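Local coordinates for putative uncharacterized protein (Sulfolobus turreted icosahedral virus, PDB 4IL7) that is a structural protein of the viral capsid, probably of its penton, represented here by its C-terminal domain with a partial jelly-roll fold, at residues A[78-83]-A[153-158]; A[96-101]-A[131-136]; A[109-114]-A[146-151]. The protein carries 1 engineered substitution. All coordinates share one frame; numbering follows the deposited sequence.

Interaction 1: A[78-83]-A[153-158]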
ATOM      1  N   LEU A  78      -2.273   8.260   8.501  1.00 21.36           N
ATOM      2  CA  LEU A  78      -1.019   8.083   7.765  1.00 17.70           C
ATOM      3  C   LEU A  78      -0.337   6.824   8.245  1.00 17.39           C
ATOM      4  O   LEU A  78      -0.081   6.612   9.451  1.00 20.51           O
ATOM      5  CB  LEU A  78      -0.119   9.291   7.978  1.00 17.93           C
ATOM      6  CG  LEU A  78       1.280   9.236   7.322  1.00 16.64           C
ATOM      7  CD1 LEU A  78       1.140   9.151   5.817  1.00 16.57           C
ATOM      8  CD2 LEU A  78       2.072  10.424   7.715  1.00 18.24           C
ATOM      9  N   ILE A  79       0.113   5.988   7.279  1.00 16.85           N
ATOM     10  CA  ILE A  79       0.863   4.782   7.582  1.00 17.99           C
ATOM     11  C   ILE A  79       2.328   4.900   7.145  1.00 15.39           C
ATOM     12  O   ILE A  79       3.236   4.508   7.889  1.00 18.26           O
ATOM     13  CB  ILE A  79       0.180   3.538   6.969  1.00 18.00           C
ATOM     14  CG1 ILE A  79      -1.206   3.323   7.622  1.00 19.67           C
ATOM     15  CG2 ILE A  79       1.049   2.290   7.054  1.00 18.76           C
ATOM     16  CD1 ILE A  79      -2.085   2.329   6.882  1.00 22.24           C
ATOM     17  N   TYR A  80       2.569   5.391   5.929  1.00 14.79           N
ATOM     18  CA  TYR A  80       3.953   5.481   5.414  1.00 14.31           C
ATOM     19  C   TYR A  80       4.039   6.551   4.328  1.00 13.03           C
ATOM     20  O   TYR A  80       3.134   6.701   3.503  1.00 14.84           O
ATOM     21  CB  TYR A  80       4.422   4.157   4.814  1.00 15.85           C
ATOM     22  CG  TYR A  80       5.831   4.194   4.244  1.00 14.76           C
ATOM     23  CD1 TYR A  80       6.897   4.345   5.058  1.00 16.35           C
ATOM     24  CD2 TYR A  80       6.031   4.191   2.886  1.00 13.91           C
ATOM     25  CE1 TYR A  80       8.167   4.377   4.531  1.00 17.27           C
ATOM     26  CE2 TYR A  80       7.331   4.238   2.348  1.00 13.83           C
ATOM     27  CZ  TYR A  80       8.394   4.318   3.181  1.00 15.25           C
ATOM     28  OH  TYR A  80       9.725   4.383   2.718  1.00 17.23           O
ATOM     29  N   SER A  81       5.100   7.312   4.326  1.00 13.02           N
ATOM     30  CA  SER A  81       5.429   8.179   3.200  1.00 12.48           C
ATOM     31  C   SER A  81       6.879   8.002   2.888  1.00 12.33           C
ATOM     32  O   SER A  81       7.735   8.175   3.776  1.00 14.80           O
ATOM     33  CB  SER A  81       5.164   9.641   3.623  1.00 13.51           C
ATOM     34  OG  SER A  81       5.551  10.573   2.634  1.00 16.87           O
ATOM     35  N   GLY A  82       7.256   7.752   1.656  1.00 11.68           N
ATOM     36  CA  GLY A  82       8.626   7.571   1.293  1.00 11.67           C
ATOM     37  C   GLY A  82       8.833   7.471  -0.207  1.00 11.96           C
ATOM     38  O   GLY A  82       7.963   7.874  -0.986  1.00 12.61           O
ATOM     39  N   PHE A  83       9.918   6.842  -0.608  0.50 11.72           N
ATOM     40  CA  PHE A  83      10.413   6.938  -1.943  0.50 11.66           C
ATOM     41  C   PHE A  83      11.156   5.630  -2.286  0.50 11.57           C
ATOM     42  O   PHE A  83      11.723   4.998  -1.403  0.50 11.71           O
ATOM     43  CB  PHE A  83      11.371   8.137  -2.035  0.50 11.97           C
ATOM     44  CG  PHE A  83      10.749   9.421  -1.623  0.50 12.75           C
ATOM     45  CD1 PHE A  83      10.946   9.944  -0.312  0.50 14.27           C
ATOM     46  CD2 PHE A  83       9.910  10.057  -2.527  0.50 15.17           C
ATOM     47  CE1 PHE A  83      10.282  11.099   0.057  0.50 16.50           C
ATOM     48  CE2 PHE A  83       9.245  11.238  -2.114  0.50 19.99           C
ATOM     49  CZ  PHE A  83       9.431  11.743  -0.841  0.50 20.56           C
ATOM     50  N   ILE A 153       5.833   7.142  -2.671  1.00 12.32           N
ATOM     51  CA  ILE A 153       4.933   6.166  -2.102  1.00 11.94           C
ATOM     52  C   ILE A 153       4.242   6.775  -0.912  1.00 11.63           C
ATOM     53  O   ILE A 153       4.895   7.139   0.078  1.00 13.50           O
ATOM     54  CB  ILE A 153       5.736   4.926  -1.676  1.00 13.16           C
ATOM     55  CG1 ILE A 153       6.510   4.287  -2.817  1.00 12.88           C
ATOM     56  CG2 ILE A 153       4.837   3.906  -0.977  1.00 13.70           C
ATOM     57  CD1 ILE A 153       7.653   3.377  -2.365  1.00 14.95           C
ATOM     58  N   LEU A 154       2.907   6.839  -0.936  1.00 12.06           N
ATOM     59  CA  LEU A 154       2.102   7.342   0.174  1.00 12.03           C
ATOM     60  C   LEU A 154       1.085   6.262   0.536  1.00 12.21           C
ATOM     61  O   LEU A 154       0.389   5.785  -0.361  1.00 13.45           O
ATOM     62  CB  LEU A 154       1.406   8.611  -0.230  1.00 12.76           C
ATOM     63  CG  LEU A 154       0.400   9.193   0.781  1.00 14.33           C
ATOM     64  CD1 LEU A 154       1.128   9.675   2.007  1.00 16.79           C
ATOM     65  CD2 LEU A 154      -0.447  10.260   0.123  1.00 15.41           C
ATOM     66  N   ILE A 155       1.070   5.856   1.796  1.00 12.05           N
ATOM     67  CA  ILE A 155       0.138   4.831   2.237  1.00 12.85           C
ATOM     68  C   ILE A 155      -0.613   5.400   3.443  1.00 13.58           C
ATOM     69  O   ILE A 155      -0.009   5.867   4.405  1.00 14.32           O
ATOM     70  CB  ILE A 155       0.859   3.540   2.672  1.00 13.15           C
ATOM     71  CG1 ILE A 155       1.732   3.020   1.528  1.00 13.97           C
ATOM     72  CG2 ILE A 155      -0.171   2.510   3.098  1.00 15.10           C
ATOM     73  CD1 ILE A 155       2.533   1.777   1.848  1.00 15.08           C
ATOM     74  N   TYR A 156      -1.936   5.388   3.377  1.00 14.71           N
ATOM     75  CA  TYR A 156      -2.744   5.839   4.489  1.00 15.24           C
ATOM     76  C   TYR A 156      -4.050   5.044   4.464  1.00 16.89           C
ATOM     77  O   TYR A 156      -4.319   4.317   3.538  1.00 17.59           O
ATOM     78  CB  TYR A 156      -3.072   7.360   4.363  1.00 15.66           C
ATOM     79  CG  TYR A 156      -3.823   7.838   3.160  1.00 17.10           C
ATOM     80  CD1 TYR A 156      -3.191   8.155   1.992  1.00 17.32           C
ATOM     81  CD2 TYR A 156      -5.208   8.016   3.212  1.00 20.44           C
ATOM     82  CE1 TYR A 156      -3.885   8.609   0.892  1.00 20.05           C
ATOM     83  CE2 TYR A 156      -5.901   8.513   2.122  1.00 21.42           C
ATOM     84  CZ  TYR A 156      -5.268   8.835   0.966  1.00 21.17           C
ATOM     85  OH  TYR A 156      -5.965   9.311  -0.125  1.00 24.79           O
ATOM     86  N   GLU A 157      -4.834   5.142   5.530  1.00 19.07           N
ATOM     87  CA  GLU A 157      -6.130   4.446   5.628  1.00 20.21           C
ATOM     88  C   GLU A 157      -7.248   5.433   5.889  1.00 20.62           C
ATOM     89  O   GLU A 157      -7.179   6.263   6.796  1.00 24.46           O
ATOM     90  CB  GLU A 157      -6.119   3.440   6.760  1.00 21.98           C
ATOM     91  CG  GLU A 157      -7.368   2.599   6.795  1.00 22.05           C
ATOM     92  CD  GLU A 157      -7.491   1.615   7.916  1.00 21.29           C
ATOM     93  OE1 GLU A 157      -6.787   1.706   8.942  1.00 24.68           O
ATOM     94  OE2 GLU A 157      -8.312   0.692   7.666  1.00 25.62           O
ATOM     95  N   GLU A 158      -8.307   5.312   5.079  0.50 22.28           N
ATOM     96  CA  GLU A 158      -9.552   6.039   5.255  0.50 25.08           C
ATOM     97  C   GLU A 158     -10.356   5.240   6.271  0.50 30.56           C
ATOM     98  O   GLU A 158     -10.661   4.076   6.025  0.50 28.61           O
ATOM     99  CB  GLU A 158     -10.348   6.101   3.940  0.50 28.01           C
ATOM    100  CG  GLU A 158      -9.687   6.767   2.739  0.50 28.58           C
ATOM    101  CD  GLU A 158     -10.650   7.080   1.585  0.50 37.47           C
ATOM    102  OE1 GLU A 158     -10.157   7.259   0.431  0.50 38.03           O
ATOM    103  OE2 GLU A 158     -11.878   7.161   1.817  0.50 41.35           O
TER
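A classic beta bulge, in which Ile79 and Tyr80 together face Ile155, interrupts the antiparallel ladder between strand segments 78-83 and 153-158. Ile155 O takes both amides: Ile79 N lies 2.9 Å from it and Tyr80 N 3.0 Å. The two donors come from the same face of the carbonyl plane, each tilted by a little over 20°. Ile155 N returns a bond to Tyr80 O, and beyond the bulge regular pairing resumes, with Gly82 and Ile153 exchanging two backbone bonds. The extra residue shifts the register by one, so that Leu78 pairs with Tyr156 but Tyr80 with Ile155.

With psi at -46°, Ile79 departs from the extended conformation, and its CB points toward the partner strand, reaching Ile155 CG2 at 4.0 Å. Its CD1 carries on past the Tyr156 backbone to Glu157 CB. On the face carrying Leu78, Ser81, Leu154 and Tyr156, the two leucines cross at about a right angle, and Leu78 CD1 meets Leu154 CD1 at 3.8 Å. The other face holds Tyr80, Ile153 and Ile155. Tyr80 CG is anti to the backbone N (chi1 179°), and the ring edge meets the branch methyl of Ile153, with CD2 4.1 Å from Ile153 CG2. The far end of the ring lies beside Gly82, placing Tyr80 OH 3.7 Å from Gly82 CA.

This second face looks into the interior of the domain. The Tyr80 ring meets that of Tyr91 and touches Leu87, while Ile153 and Ile155 both pack on Met145 of strand 141-147. A bulged edge strand whose inward side chains close over a second sheet is in keeping with the beta sandwich of a partial jelly roll.

Interaction 2: A[96-101]-A[131-136]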
ATOM      1  N   ASN A  96     -10.542  -0.926  10.703  1.00 34.87           N
ATOM      2  CA  ASN A  96     -11.325  -1.248   9.533  1.00 31.54           C
ATOM      3  C   ASN A  96     -11.467  -0.015   8.658  1.00 33.13           C
ATOM      4  O   ASN A  96     -11.694   1.099   9.160  1.00 37.17           O
ATOM      5  CB  ASN A  96     -12.730  -1.762   9.895  1.00 36.05           C
ATOM      6  CG  ASN A  96     -12.740  -3.071  10.678  1.00 39.84           C
ATOM      7  OD1 ASN A  96     -11.742  -3.747  10.910  1.00 36.36           O
ATOM      8  ND2 ASN A  96     -13.939  -3.428  11.095  1.00 56.15           N
ATOM      9  N   GLY A  97     -11.348  -0.200   7.345  1.00 29.86           N
ATOM     10  CA  GLY A  97     -11.538   0.911   6.408  1.00 29.50           C
ATOM     11  C   GLY A  97     -10.959   0.575   5.050  1.00 28.32           C
ATOM     12  O   GLY A  97     -10.928  -0.582   4.659  1.00 28.47           O
ATOM     13  N   TYR A  98     -10.509   1.603   4.332  1.00 26.86           N
ATOM     14  CA  TYR A  98      -9.903   1.457   3.024  1.00 24.09           C
ATOM     15  C   TYR A  98      -8.438   1.865   3.096  1.00 21.77           C
ATOM     16  O   TYR A  98      -8.093   3.009   3.422  1.00 22.46           O
ATOM     17  CB  TYR A  98     -10.623   2.290   1.976  1.00 27.11           C
ATOM     18  CG  TYR A  98     -12.029   1.857   1.800  1.00 34.82           C
ATOM     19  CD1 TYR A  98     -12.335   0.808   0.957  1.00 34.11           C
ATOM     20  CD2 TYR A  98     -13.035   2.445   2.541  1.00 40.14           C
ATOM     21  CE1 TYR A  98     -13.642   0.368   0.822  1.00 47.30           C
ATOM     22  CE2 TYR A  98     -14.336   2.023   2.428  1.00 69.02           C
ATOM     23  CZ  TYR A  98     -14.644   0.974   1.570  1.00 54.32           C
ATOM     24  OH  TYR A  98     -15.944   0.550   1.436  1.00108.80           O
ATOM     25  N   LEU A  99      -7.581   0.923   2.762  1.00 20.75           N
ATOM     26  CA  LEU A  99      -6.169   1.191   2.566  1.00 18.58           C
ATOM     27  C   LEU A  99      -5.976   1.877   1.226  1.00 18.26           C
ATOM     28  O   LEU A  99      -6.413   1.402   0.152  1.00 20.54           O
ATOM     29  CB  LEU A  99      -5.381  -0.083   2.568  1.00 18.54           C
ATOM     30  CG  LEU A  99      -3.863   0.064   2.469  1.00 17.95           C
ATOM     31  CD1 LEU A  99      -3.293   0.747   3.691  1.00 18.36           C
ATOM     32  CD2 LEU A  99      -3.206  -1.294   2.279  1.00 19.81           C
ATOM     33  N   ILE A 100      -5.323   3.036   1.281  1.00 17.05           N
ATOM     34  CA  ILE A 100      -5.004   3.785   0.088  1.00 17.50           C
ATOM     35  C   ILE A 100      -3.499   3.795  -0.127  1.00 16.27           C
ATOM     36  O   ILE A 100      -2.742   4.220   0.735  1.00 16.11           O
ATOM     37  CB  ILE A 100      -5.521   5.251   0.148  1.00 20.42           C
ATOM     38  CG1 ILE A 100      -6.991   5.317   0.527  1.00 24.34           C
ATOM     39  CG2 ILE A 100      -5.211   5.968  -1.138  1.00 19.23           C
ATOM     40  CD1 ILE A 100      -7.889   4.721  -0.497  1.00 29.16           C
ATOM     41  N   ILE A 101      -3.079   3.368  -1.309  1.00 15.84           N
ATOM     42  CA  ILE A 101      -1.697   3.380  -1.733  1.00 15.00           C
ATOM     43  C   ILE A 101      -1.645   4.298  -2.910  1.00 14.54           C
ATOM     44  O   ILE A 101      -2.228   4.014  -3.973  1.00 16.87           O
ATOM     45  CB  ILE A 101      -1.168   1.989  -2.104  1.00 16.46           C
ATOM     46  CG1 ILE A 101      -1.380   0.959  -0.948  1.00 17.82           C
ATOM     47  CG2 ILE A 101       0.315   2.101  -2.447  1.00 16.46           C
ATOM     48  CD1 ILE A 101      -2.469   0.029  -1.286  1.00 21.13           C
ATOM     49  N   GLU A 131      -4.094   6.418  -7.200  0.50 20.04           N
ATOM     50  CA  GLU A 131      -4.686   5.814  -5.993  0.50 20.94           C
ATOM     51  C   GLU A 131      -5.150   4.372  -6.239  0.50 20.70           C
ATOM     52  O   GLU A 131      -5.864   4.034  -7.189  0.50 21.06           O
ATOM     53  CB  GLU A 131      -5.844   6.637  -5.420  0.50 24.13           C
ATOM     54  CG  GLU A 131      -5.396   7.942  -4.801  0.50 26.22           C
ATOM     55  CD  GLU A 131      -6.508   8.697  -4.199  0.50 33.44           C
ATOM     56  OE1 GLU A 131      -7.639   8.181  -4.149  0.50 35.71           O
ATOM     57  OE2 GLU A 131      -6.219   9.808  -3.796  0.50 37.91           O
ATOM     58  N   ASN A 132      -4.715   3.538  -5.319  1.00 17.20           N
ATOM     59  CA  ASN A 132      -5.063   2.114  -5.275  1.00 16.20           C
ATOM     60  C   ASN A 132      -5.802   1.938  -3.967  1.00 18.42           C
ATOM     61  O   ASN A 132      -5.268   2.281  -2.918  1.00 20.21           O
ATOM     62  CB  ASN A 132      -3.819   1.243  -5.299  1.00 14.60           C
ATOM     63  CG  ASN A 132      -2.985   1.434  -6.516  1.00 14.38           C
ATOM     64  OD1 ASN A 132      -3.077   0.712  -7.487  1.00 16.07           O
ATOM     65  ND2 ASN A 132      -2.099   2.439  -6.503  1.00 14.99           N
ATOM     66  N   LYS A 133      -7.018   1.463  -3.956  1.00 20.09           N
ATOM     67  CA  LYS A 133      -7.897   1.427  -2.771  1.00 20.62           C
ATOM     68  C   LYS A 133      -8.277  -0.045  -2.528  1.00 20.85           C
ATOM     69  O   LYS A 133      -8.851  -0.715  -3.416  1.00 22.60           O
ATOM     70  CB  LYS A 133      -9.134   2.268  -3.098  1.00 24.03           C
ATOM     71  CG  LYS A 133     -10.150   2.385  -2.002  1.00 28.57           C
ATOM     72  CD  LYS A 133     -11.129   3.515  -2.345  0.50 33.87           C
ATOM     73  CE  LYS A 133     -12.178   3.668  -1.270  0.50 32.14           C
ATOM     74  NZ  LYS A 133     -13.083   4.787  -1.659  0.50 33.87           N
ATOM     75  N   ILE A 134      -8.021  -0.504  -1.307  1.00 20.29           N
ATOM     76  CA  ILE A 134      -8.241  -1.877  -0.883  1.00 20.17           C
ATOM     77  C   ILE A 134      -8.956  -1.900   0.464  1.00 22.43           C
ATOM     78  O   ILE A 134      -8.475  -1.397   1.447  1.00 20.97           O
ATOM     79  CB  ILE A 134      -6.897  -2.639  -0.738  1.00 19.36           C
ATOM     80  CG1 ILE A 134      -6.049  -2.534  -2.028  1.00 19.31           C
ATOM     81  CG2 ILE A 134      -7.132  -4.079  -0.353  1.00 20.43           C
ATOM     82  CD1 ILE A 134      -4.605  -3.076  -1.900  1.00 19.86           C
ATOM     83  N   PRO A 135     -10.170  -2.483   0.518  1.00 23.97           N
ATOM     84  CA  PRO A 135     -10.817  -2.702   1.808  1.00 26.17           C
ATOM     85  C   PRO A 135      -9.993  -3.586   2.709  1.00 23.86           C
ATOM     86  O   PRO A 135      -9.506  -4.616   2.266  1.00 26.22           O
ATOM     87  CB  PRO A 135     -12.134  -3.403   1.421  1.00 32.88           C
ATOM     88  CG  PRO A 135     -12.300  -3.146  -0.021  1.00 36.10           C
ATOM     89  CD  PRO A 135     -10.949  -3.010  -0.605  1.00 27.92           C
ATOM     90  N   VAL A 136      -9.834  -3.196   3.956  1.00 22.76           N
ATOM     91  CA  VAL A 136      -9.054  -3.905   4.907  1.00 22.81           C
ATOM     92  C   VAL A 136      -9.712  -3.913   6.316  1.00 25.08           C
ATOM     93  O   VAL A 136     -10.474  -3.001   6.697  1.00 25.11           O
ATOM     94  CB  VAL A 136      -7.621  -3.326   5.034  1.00 22.54           C
ATOM     95  CG1 VAL A 136      -6.852  -3.543   3.742  1.00 21.46           C
ATOM     96  CG2 VAL A 136      -7.617  -1.863   5.426  1.00 22.64           C
TER
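Asn132 grips Ile101 O twice, with its backbone N at 2.9 Å and its side-chain ND2 at 3.0 Å. The two donors approach from opposite faces of the carbonyl plane. The side-chain bond is nearly straight (168° at the hydrogen), and the acceptor lies within 2° of the plane of the Asn132 amide. ND2 also donates to Gln128 O, so the amide links Ile101 to the end of the preceding strand 121-128. Ile101 N completes the pair with a bond to Asn132 O. Further along, Leu99 with Ile134 and Gly97 with Val136 form two more antiparallel hydrogen-bonded pairs, all in regular register.

On the outer face, Lys133 lies over the Tyr98 ring. Its chain is fully extended, with NZ anti to CG, and CE rests 3.5 Å above the ring plane, displaced toward the rim near CG and CD1. NZ stands 4.8 Å from the centroid of the Tyr98 ring and only 12° off its normal, a cation-pi contact added to the CH-pi contact of CE. Pro135 meets the same ring obliquely, with its CG 3.9 Å from Tyr98 CE1. Ile100 runs alongside the start of the lysine chain, bringing its CD1 to 3.6 Å from Lys133 CG.

On the reverse face the aliphatic side chains pack together beside the Asn132 amide. Ile101 CD1 touches Ile134 CD1 at 3.8 Å, and Leu99 CB meets Val136 CG1. Leu99, Ile134 and Val136 pack on Leu116 of strand 110-118 in the second sheet, and Ile134 also reaches Phe125. Within its own sheet, strand 97-104 is flanked on the other edge by strand 150-158, to which Tyr98 and Ile100 are joined by backbone bonds with Glu158 and Tyr156.

Interaction 3: A[109-114]-A[146-151]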
ATOM      1  N   GLY A 109       0.169   4.066 -15.260  1.00 20.55           N
ATOM      2  CA  GLY A 109      -0.106   2.648 -15.564  1.00 21.00           C
ATOM      3  C   GLY A 109       0.361   1.682 -14.485  1.00 19.70           C
ATOM      4  O   GLY A 109       0.562   2.079 -13.347  1.00 18.06           O
ATOM      5  N   ASN A 110       0.492   0.418 -14.850  1.00 18.23           N
ATOM      6  CA  ASN A 110       0.894  -0.573 -13.874  1.00 16.61           C
ATOM      7  C   ASN A 110       2.268  -0.224 -13.353  1.00 15.71           C
ATOM      8  O   ASN A 110       3.184   0.128 -14.097  1.00 20.02           O
ATOM      9  CB  ASN A 110       0.875  -1.970 -14.479  1.00 19.51           C
ATOM     10  CG  ASN A 110      -0.544  -2.452 -14.733  1.00 21.55           C
ATOM     11  OD1 ASN A 110      -1.470  -2.212 -13.998  1.00 21.63           O
ATOM     12  ND2 ASN A 110      -0.733  -3.072 -15.894  1.00 31.56           N
ATOM     13  N   ILE A 111       2.467  -0.431 -12.042  1.00 14.45           N
ATOM     14  CA  ILE A 111       3.723  -0.024 -11.384  1.00 14.15           C
ATOM     15  C   ILE A 111       4.291  -1.057 -10.375  1.00 13.49           C
ATOM     16  O   ILE A 111       5.408  -0.864  -9.925  1.00 13.92           O
ATOM     17  CB  ILE A 111       3.525   1.369 -10.735  1.00 14.88           C
ATOM     18  CG1 ILE A 111       4.819   2.096 -10.350  1.00 15.57           C
ATOM     19  CG2 ILE A 111       2.580   1.358  -9.560  1.00 14.84           C
ATOM     20  CD1 ILE A 111       5.887   2.151 -11.387  1.00 16.38           C
ATOM     21  N   GLY A 112       3.542  -2.077 -10.011  1.00 14.00           N
ATOM     22  CA  GLY A 112       4.061  -3.090  -9.109  1.00 14.14           C
ATOM     23  C   GLY A 112       2.992  -3.859  -8.400  1.00 12.73           C
ATOM     24  O   GLY A 112       1.920  -4.078  -8.934  1.00 12.86           O
ATOM     25  N   GLN A 113       3.360  -4.258  -7.173  0.50 12.15           N
ATOM     26  CA  GLN A 113       2.625  -5.231  -6.374  0.50 12.12           C
ATOM     27  C   GLN A 113       2.707  -4.857  -4.919  0.50 11.35           C
ATOM     28  O   GLN A 113       3.733  -4.360  -4.495  0.50 11.92           O
ATOM     29  CB  GLN A 113       3.170  -6.647  -6.531  0.50 12.13           C
ATOM     30  CG  GLN A 113       2.966  -7.272  -7.884  0.50 13.27           C
ATOM     31  CD  GLN A 113       3.152  -8.784  -7.791  0.50 18.51           C
ATOM     32  OE1 GLN A 113       3.821  -9.317  -6.816  0.50 28.00           O
ATOM     33  NE2 GLN A 113       2.445  -9.473  -8.652  0.50 16.66           N
ATOM     34  N   ILE A 114       1.655  -5.192  -4.173  1.00 11.95           N
ATOM     35  CA  ILE A 114       1.657  -5.142  -2.698  1.00 11.10           C
ATOM     36  C   ILE A 114       1.097  -6.432  -2.177  1.00 11.48           C
ATOM     37  O   ILE A 114       0.176  -7.000  -2.723  1.00 13.21           O
ATOM     38  CB  ILE A 114       0.889  -3.894  -2.141  1.00 12.11           C
ATOM     39  CG1 ILE A 114       1.108  -3.662  -0.656  1.00 12.96           C
ATOM     40  CG2 ILE A 114      -0.560  -3.935  -2.542  1.00 13.38           C
ATOM     41  CD1 ILE A 114       0.556  -2.311  -0.143  1.00 14.72           C
ATOM     42  N   THR A 146       6.653  -4.084  -4.048  1.00 12.44           N
ATOM     43  CA  THR A 146       7.730  -4.077  -5.050  1.00 12.86           C
ATOM     44  C   THR A 146       7.257  -3.293  -6.248  1.00 13.01           C
ATOM     45  O   THR A 146       6.259  -3.684  -6.851  1.00 15.20           O
ATOM     46  CB  THR A 146       8.179  -5.478  -5.411  1.00 15.81           C
ATOM     47  OG1 THR A 146       8.517  -6.210  -4.227  1.00 18.83           O
ATOM     48  CG2 THR A 146       9.340  -5.522  -6.354  1.00 18.38           C
ATOM     49  N   LEU A 147       7.939  -2.219  -6.593  1.00 11.98           N
ATOM     50  CA  LEU A 147       7.653  -1.376  -7.736  1.00 12.24           C
ATOM     51  C   LEU A 147       8.647  -1.613  -8.831  1.00 13.53           C
ATOM     52  O   LEU A 147       9.817  -1.940  -8.545  1.00 14.85           O
ATOM     53  CB  LEU A 147       7.564   0.103  -7.393  1.00 11.49           C
ATOM     54  CG  LEU A 147       6.695   0.500  -6.219  1.00 11.99           C
ATOM     55  CD1 LEU A 147       6.699   1.981  -6.036  1.00 12.45           C
ATOM     56  CD2 LEU A 147       5.262  -0.017  -6.343  1.00 14.70           C
ATOM     57  N   THR A 148       8.195  -1.353 -10.069  1.00 14.32           N
ATOM     58  CA  THR A 148       9.087  -1.551 -11.222  1.00 15.75           C
ATOM     59  C   THR A 148       9.934  -0.336 -11.551  1.00 17.84           C
ATOM     60  O   THR A 148      10.871  -0.428 -12.352  1.00 20.41           O
ATOM     61  CB  THR A 148       8.285  -2.026 -12.444  1.00 18.58           C
ATOM     62  OG1 THR A 148       7.266  -1.056 -12.746  1.00 20.63           O
ATOM     63  CG2 THR A 148       7.679  -3.387 -12.166  1.00 20.00           C
ATOM     64  N   SER A 149       9.596   0.839 -11.012  1.00 17.19           N
ATOM     65  CA  SER A 149      10.418   2.019 -11.184  1.00 18.44           C
ATOM     66  C   SER A 149      10.212   2.943  -9.989  1.00 16.04           C
ATOM     67  O   SER A 149       9.188   2.916  -9.294  1.00 14.98           O
ATOM     68  CB  SER A 149      10.187   2.697 -12.492  1.00 25.40           C
ATOM     69  OG  SER A 149       8.980   3.248 -12.548  1.00 27.90           O
ATOM     70  N   SER A 150      11.245   3.697  -9.672  0.50 14.85           N
ATOM     71  CA  SER A 150      11.234   4.507  -8.481  0.50 13.97           C
ATOM     72  C   SER A 150      10.116   5.521  -8.516  0.50 13.86           C
ATOM     73  O   SER A 150       9.873   6.242  -9.485  0.50 15.60           O
ATOM     74  CB  SER A 150      12.545   5.219  -8.362  0.50 14.53           C
ATOM     75  OG  SER A 150      12.712   5.920  -7.137  0.50 16.60           O
ATOM     76  N   SER A 151       9.483   5.590  -7.398  1.00 13.18           N
ATOM     77  CA  SER A 151       8.280   6.381  -7.211  1.00 12.01           C
ATOM     78  C   SER A 151       8.202   7.016  -5.863  1.00 12.92           C
ATOM     79  O   SER A 151       8.829   6.562  -4.907  1.00 14.31           O
ATOM     80  CB  SER A 151       7.058   5.499  -7.391  1.00 13.36           C
ATOM     81  OG  SER A 151       7.070   4.800  -8.644  1.00 14.92           O
TER
HETATM   82  O   HOH W   1       5.179  -2.033 -14.049  1.00 35.00           O
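Ile111 has CG1 anti to its backbone N (chi1 -164°), and chi2 of 48° then swings CD1 against the corner formed by Thr148 and Ser149. At Thr148, chi1 of 58° sets OG1 between its own N and carbonyl carbon, on the side of this isoleucine. Ile111 CD1 consequently lies 3.5 Å from Ser149 OG and 3.7 Å from Thr148 OG1. Ile111 and Gly112 also form a classic beta bulge, both facing Leu127 of the neighbouring strand 121-128. The partner segment turns a corner at 148-149, where the chain passes from one sheet of the partial jelly roll to the other.

Before the corner the pairing is antiparallel. Gln113 and Thr146 exchange two backbone bonds, and Thr148 N adds a third to Ile111 O at 2.8 Å. Between them the backbones come close: Gly112 CA is 3.2 Å from Thr146 O in a CA-H...O contact. At the Gly112 backbone angles a CB would be jammed against the carbonyl O of Ile111, and it would also clash with Thr146 O across the contact.

The corner brings polar groups close to an apolar side chain. Ile111 also packs on Ile103 of the facing sheet, as does Leu147. Ser149 N is buried with no partner in the model, whereas Ser151 OG donates to Ser149 O from above its carbonyl plane and also bonds to Asn105 ND2. Ser151 OG also comes to 3.9 Å from Ile111 CG1. One water bridges the segments, donating to Asn110 O at 2.9 Å and lying 2.6 Å from Thr148 OG1.

Overall arrangement
The three contacts belong to a two-sheet sandwich with four antiparallel strands in each sheet. Interactions 1 and 2, with centres about 11 Å apart, lie in one sheet, in the order 76-83, 150-158, 97-104 and 130-136; backbone bonds between the two middle strands join them. Interaction 3, centred about 15 Å from interaction 1 and 17 Å from interaction 2, pairs strands of the other sheet and includes the corner leading into strand 150-158. Along the chain, interactions 2 and 3 alternate and are both nested within the loop closed by interaction 1, which thus brings the two ends of the domain together. Ile114 packs on Ile101 and Ile134 between the sheets.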